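Local coordinates for protein phosphoacetylglucosamine mutase (Aspergillus lentulus, PDB 5O9X) that catalyses, in its native form, the interconversion of N-acetylglucosamine 6-phosphate and N-acetylglucosamine 1-phosphate, and is here bound to glucose 1,6-bisphosphate, at residues 41-46 with 143-148; 97-102 with 112-117. The protein carries 1 engineered substitution. All coordinates share one frame; numbering follows the deposited sequence.

From the N terminus, the chain runs through helix 4-14 and strand 32-35 into helix 40-56, which supplies the first half of contact 1. Strands 61-66 and 75-81 follow, and then helices 91-101 and 107-118, which pair to close a short loop at contact 2. After strand 127-132 the chain enters helix 138-151, which returns to helix 40-56 and closes contact 1. Contact 2 is therefore nested inside the long loop that contact 1 closes. The two also touch directly: Ala45 CB of 41-46 packs 3.8 Å from Ala100 CA of 97-102, so helix 40-56 joins the helix pair of contact 2 to helix 138-151.

Contact 1 (41-46 with 143-148); sequences TVVYAV and GVLSAA
Chi1 of -172° sets Tyr44 CG beside its own carbonyl carbon, and the ring beyond it reaches Ala148, with Tyr44 CE1 3.6 Å from Ala148 CA. Chi1 of 176° sends Val144 CG1 across to Tyr44, 3.5 Å from Tyr44 N and 3.6 Å from Tyr44 CB. One turn further along, Ala148 CB sits over one face of the Tyr44 ring, 4.1 Å from the centroid, in a CH-pi contact. The same methyl lies 3.4 Å from Tyr44 O, between the Tyr44 ring and the backbone of helix 40-56. The small Ala148 is consistent with the close approach: Tyr44 CA and Ala148 CA are 5.4 Å apart.

Val43 packs against the Val144-Leu145 part of helix 138-151. Its CG1 lies 3.9 Å from Leu145 CB, and the two side chains cross at about a right angle. Side chains meet through carbon atoms, and methyl groups also rest against the Tyr44 backbone. The axes approach to 7.9 Å at a crossing angle of -39°.

This is helix-on-helix packing within the alpha/beta/alpha domain I of the phosphohexomutase fold. Tyr44 OH is hydrogen-bonded to Ile10 O, and its side chain touches Ala13 and Ala14 of helix 4-14. On the sheet side, Val43 and Val46 rest on Val78 of strand 75-81, and Val42 meets Phe32 and Met34 of strand 32-35.

Contact 2 (97-102 with 112-117); sequences TKLANA and DELVKE
The carboxylate of Glu113 is gripped by Lys98 at one oxygen: Lys98 NZ meets Glu113 OE2 at 2.9 Å, close to the C-O axis but tilted out of the carboxylate plane. This is a hydrogen-bonded salt bridge, and the two side chains cross at about a right angle. The second flat group, the carboxylate of Glu117, stays further off, with its OE1 4.3 Å from Lys98 NZ. That is beyond a salt bridge, but close enough that its negative charge probably helps to stabilise the ammonium group.

Lys98 starts out extended and then bends. Chi3 of -78° turns CE aside, and chi4 of -90° turns NZ to the Glu113 oxygen. The aliphatic part of the lysine slides past Leu114 in the opposite direction, with Lys98 CD 4.1 Å from Leu114 CD2.

The other methyl of Leu114 serves the inner side of the contact. Its CD1 nestles against the branch point of Leu99, 3.6 Å from Leu99 CG and 3.7 Å from Leu99 CD1. The contact is thus graded, with buried leucines inside and the charged ends of Lys98, Glu113 and Glu117 on the more exposed side. The leucines pack on helix 40-56, where Leu99 touches Ala45 and Leu49, and Leu114 touches Leu52. Val110 and Ile107 of helix 107-118 also pack on Leu99, extending the apolar side of the pair.

The helix axes run almost antiparallel, at 167°, and stay 11.6 Å apart; the side chains of Lys98, Leu99, Glu113 and Leu114 span the gap. Two consecutive helices joined by a short connection and paired in this way form an alpha-alpha hairpin, here packed against helix 40-56 within the alpha/beta/alpha domain I of the phosphohexomutase family.

Contact 1 (41-46 with 143-148)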
loop_
_atom_site.group_PDB
_atom_site.type_symbol
_atom_site.label_atom_id
_atom_site.label_comp_id
_atom_site.label_asym_id
_atom_site.label_seq_id
_atom_site.Cartn_x
_atom_site.Cartn_y
_atom_site.Cartn_z
ATOM N N THR A 41 20.276 -14.159 3.077
ATOM C CA THR A 41 19.775 -15.359 3.730
ATOM C C THR A 41 18.261 -15.224 3.981
ATOM O O THR A 41 17.522 -16.214 3.995
ATOM C CB THR A 41 20.548 -15.698 4.995
ATOM O OG1 THR A 41 20.354 -14.701 6.014
ATOM C CG2 THR A 41 22.047 -15.798 4.686
ATOM N N VAL A 42 17.819 -13.982 4.162
ATOM C CA VAL A 42 16.412 -13.650 4.361
ATOM C C VAL A 42 15.587 -14.053 3.133
ATOM O O VAL A 42 14.563 -14.729 3.245
ATOM C CB VAL A 42 16.205 -12.131 4.656
ATOM C CG1 VAL A 42 14.734 -11.815 4.782
ATOM C CG2 VAL A 42 16.811 -11.765 5.988
ATOM N N VAL A 43 16.021 -13.584 1.976
ATOM C CA VAL A 43 15.359 -13.853 0.725
ATOM C C VAL A 43 15.358 -15.383 0.461
ATOM O O VAL A 43 14.371 -15.948 -0.064
ATOM C CB VAL A 43 16.053 -13.020 -0.414
ATOM C CG1 VAL A 43 15.540 -13.426 -1.785
ATOM C CG2 VAL A 43 15.816 -11.496 -0.150
ATOM N N TYR A 44 16.500 -16.009 0.751
ATOM C CA TYR A 44 16.599 -17.474 0.586
ATOM C C TYR A 44 15.520 -18.133 1.453
ATOM O O TYR A 44 14.794 -18.980 0.973
ATOM C CB TYR A 44 18.001 -17.956 1.012
ATOM C CG TYR A 44 18.219 -19.396 0.689
ATOM C CD1 TYR A 44 18.482 -19.791 -0.616
ATOM C CD2 TYR A 44 18.033 -20.370 1.674
ATOM C CE1 TYR A 44 18.627 -21.139 -0.938
ATOM C CE2 TYR A 44 18.194 -21.732 1.369
ATOM C CZ TYR A 44 18.502 -22.097 0.078
ATOM O OH TYR A 44 18.630 -23.440 -0.233
ATOM N N ALA A 45 15.396 -17.711 2.707
ATOM C CA ALA A 45 14.343 -18.194 3.621
ATOM C C ALA A 45 12.927 -17.984 3.066
ATOM O O ALA A 45 12.024 -18.880 3.119
ATOM C CB ALA A 45 14.466 -17.488 4.965
ATOM N N VAL A 46 12.720 -16.785 2.518
ATOM C CA VAL A 46 11.426 -16.494 1.894
ATOM C C VAL A 46 11.083 -17.434 0.703
ATOM O O VAL A 46 9.909 -17.780 0.518
ATOM C CB VAL A 46 11.321 -14.982 1.502
ATOM C CG1 VAL A 46 10.051 -14.731 0.705
ATOM C CG2 VAL A 46 11.270 -14.119 2.773
ATOM N N GLY A 143 18.327 -13.705 -7.965
ATOM C CA GLY A 143 19.275 -14.868 -8.009
ATOM C C GLY A 143 19.128 -15.777 -6.800
ATOM O O GLY A 143 19.046 -17.007 -6.932
ATOM N N VAL A 144 19.081 -15.178 -5.604
ATOM C CA VAL A 144 18.978 -15.958 -4.353
ATOM C C VAL A 144 17.636 -16.646 -4.282
ATOM O O VAL A 144 17.547 -17.897 -3.968
ATOM C CB VAL A 144 19.172 -15.087 -3.071
ATOM C CG1 VAL A 144 18.947 -15.943 -1.796
ATOM C CG2 VAL A 144 20.534 -14.380 -3.024
ATOM N N LEU A 145 16.568 -15.854 -4.506
ATOM C CA LEU A 145 15.216 -16.412 -4.586
ATOM C C LEU A 145 15.106 -17.629 -5.531
ATOM O O LEU A 145 14.510 -18.705 -5.166
ATOM C CB LEU A 145 14.194 -15.322 -4.977
ATOM C CG LEU A 145 12.727 -15.689 -4.953
ATOM C CD1 LEU A 145 12.323 -16.034 -3.519
ATOM C CD2 LEU A 145 11.933 -14.442 -5.434
ATOM N N SER A 146 15.646 -17.448 -6.729
ATOM C CA SER A 146 15.711 -18.505 -7.759
ATOM C C SER A 146 16.436 -19.754 -7.252
ATOM O O SER A 146 15.975 -20.853 -7.519
ATOM C CB SER A 146 16.459 -17.948 -8.978
ATOM O OG SER A 146 15.658 -16.907 -9.554
ATOM N N ALA A 147 17.579 -19.559 -6.606
ATOM C CA ALA A 147 18.328 -20.627 -5.933
ATOM C C ALA A 147 17.505 -21.407 -4.905
ATOM O O ALA A 147 17.540 -22.647 -4.969
ATOM C CB ALA A 147 19.693 -20.142 -5.375
ATOM N N ALA A 148 16.753 -20.723 -4.011
ATOM C CA ALA A 148 15.795 -21.381 -3.103
ATOM C C ALA A 148 14.724 -22.182 -3.826
ATOM O O ALA A 148 14.534 -23.333 -3.511
ATOM C CB ALA A 148 15.120 -20.383 -2.109
#

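Contact 2 (97-102 with 112-117)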
loop_
_atom_site.group_PDB
_atom_site.type_symbol
_atom_site.label_atom_id
_atom_site.label_comp_id
_atom_site.label_asym_id
_atom_site.label_seq_id
_atom_site.Cartn_x
_atom_site.Cartn_y
_atom_site.Cartn_z
ATOM N N THR A 97 9.481 -15.755 9.843
ATOM C CA THR A 97 10.463 -15.211 10.768
ATOM C C THR A 97 11.303 -16.343 11.376
ATOM O O THR A 97 12.500 -16.167 11.652
ATOM C CB THR A 97 9.730 -14.405 11.859
ATOM O OG1 THR A 97 8.981 -13.379 11.240
ATOM C CG2 THR A 97 10.647 -13.811 12.912
ATOM N N LYS A 98 10.699 -17.537 11.508
ATOM C CA LYS A 98 11.465 -18.676 12.043
ATOM C C LYS A 98 12.485 -19.102 10.983
ATOM O O LYS A 98 13.642 -19.327 11.299
ATOM C CB LYS A 98 10.486 -19.797 12.384
ATOM C CG LYS A 98 11.123 -21.056 12.969
ATOM C CD LYS A 98 10.192 -22.257 12.779
ATOM C CE LYS A 98 9.051 -22.293 13.794
ATOM N NZ LYS A 98 9.484 -23.061 14.992
ATOM N N LEU A 99 12.075 -19.203 9.716
ATOM C CA LEU A 99 13.033 -19.569 8.699
ATOM C C LEU A 99 14.141 -18.517 8.571
ATOM O O LEU A 99 15.326 -18.861 8.430
ATOM C CB LEU A 99 12.373 -19.815 7.329
ATOM C CG LEU A 99 11.600 -21.105 7.131
ATOM C CD1 LEU A 99 10.641 -20.977 5.946
ATOM C CD2 LEU A 99 12.594 -22.268 6.928
ATOM N N ALA A 100 13.760 -17.245 8.660
ATOM C CA ALA A 100 14.748 -16.156 8.464
ATOM C C ALA A 100 15.748 -16.082 9.616
ATOM O O ALA A 100 16.881 -15.623 9.433
ATOM C CB ALA A 100 14.038 -14.825 8.301
ATOM N N ASN A 101 15.323 -16.509 10.815
ATOM C CA ASN A 101 16.215 -16.493 11.981
ATOM C C ASN A 101 16.954 -17.834 12.260
ATOM O O ASN A 101 17.821 -17.892 13.139
ATOM C CB ASN A 101 15.498 -15.943 13.218
ATOM C CG ASN A 101 15.164 -14.461 13.058
ATOM O OD1 ASN A 101 13.995 -14.080 13.009
ATOM N ND2 ASN A 101 16.183 -13.632 12.919
ATOM N N ALA A 102 16.626 -18.877 11.500
ATOM C CA ALA A 102 17.315 -20.174 11.617
ATOM C C ALA A 102 18.789 -20.034 11.255
ATOM O O ALA A 102 19.109 -19.412 10.200
ATOM C CB ALA A 102 16.690 -21.179 10.684
ATOM N N ASP A 112 11.701 -28.902 7.516
ATOM C CA ASP A 112 10.933 -30.127 7.888
ATOM C C ASP A 112 10.059 -29.947 9.124
ATOM O O ASP A 112 8.906 -30.424 9.162
ATOM C CB ASP A 112 11.852 -31.346 8.051
ATOM C CG ASP A 112 12.285 -31.918 6.712
ATOM O OD1 ASP A 112 11.389 -32.124 5.832
ATOM O OD2 ASP A 112 13.516 -32.149 6.550
ATOM N N GLU A 113 10.578 -29.200 10.105
ATOM C CA GLU A 113 9.828 -28.896 11.307
ATOM C C GLU A 113 8.538 -28.185 10.870
ATOM O O GLU A 113 7.424 -28.531 11.318
ATOM C CB GLU A 113 10.712 -28.023 12.176
ATOM C CG GLU A 113 10.295 -27.759 13.597
ATOM C CD GLU A 113 11.177 -26.689 14.251
ATOM O OE1 GLU A 113 12.444 -26.740 14.141
ATOM O OE2 GLU A 113 10.588 -25.781 14.871
ATOM N N LEU A 114 8.674 -27.262 9.901
ATOM C CA LEU A 114 7.513 -26.543 9.383
ATOM C C LEU A 114 6.552 -27.394 8.616
ATOM O O LEU A 114 5.318 -27.187 8.747
ATOM C CB LEU A 114 7.905 -25.279 8.586
ATOM C CG LEU A 114 8.304 -24.098 9.451
ATOM C CD1 LEU A 114 8.904 -22.946 8.608
ATOM C CD2 LEU A 114 7.148 -23.597 10.302
ATOM N N VAL A 115 7.055 -28.330 7.816
ATOM C CA VAL A 115 6.092 -29.146 7.069
ATOM C C VAL A 115 5.151 -29.960 8.015
ATOM O O VAL A 115 3.946 -30.078 7.738
ATOM C CB VAL A 115 6.704 -29.967 5.887
ATOM C CG1 VAL A 115 8.089 -29.505 5.495
ATOM C CG2 VAL A 115 6.669 -31.480 6.081
ATOM N N LYS A 116 5.716 -30.444 9.133
ATOM C CA LYS A 116 4.982 -31.155 10.221
ATOM C C LYS A 116 3.990 -30.257 10.905
ATOM O O LYS A 116 2.822 -30.624 11.040
ATOM C CB LYS A 116 5.927 -31.727 11.295
ATOM C CG LYS A 116 6.325 -33.185 11.089
ATOM C CD LYS A 116 7.777 -33.415 11.533
ATOM C CE LYS A 116 8.381 -34.705 10.980
ATOM N NZ LYS A 116 8.342 -35.834 11.957
ATOM N N GLU A 117 4.447 -29.072 11.326
ATOM C CA GLU A 117 3.613 -28.176 12.077
ATOM C C GLU A 117 2.449 -27.645 11.193
ATOM O O GLU A 117 1.277 -27.641 11.602
ATOM C CB GLU A 117 4.465 -27.062 12.689
ATOM C CG GLU A 117 3.639 -25.949 13.348
ATOM C CD GLU A 117 4.468 -24.848 14.028
ATOM O OE1 GLU A 117 5.744 -24.837 13.926
ATOM O OE2 GLU A 117 3.822 -23.978 14.675
#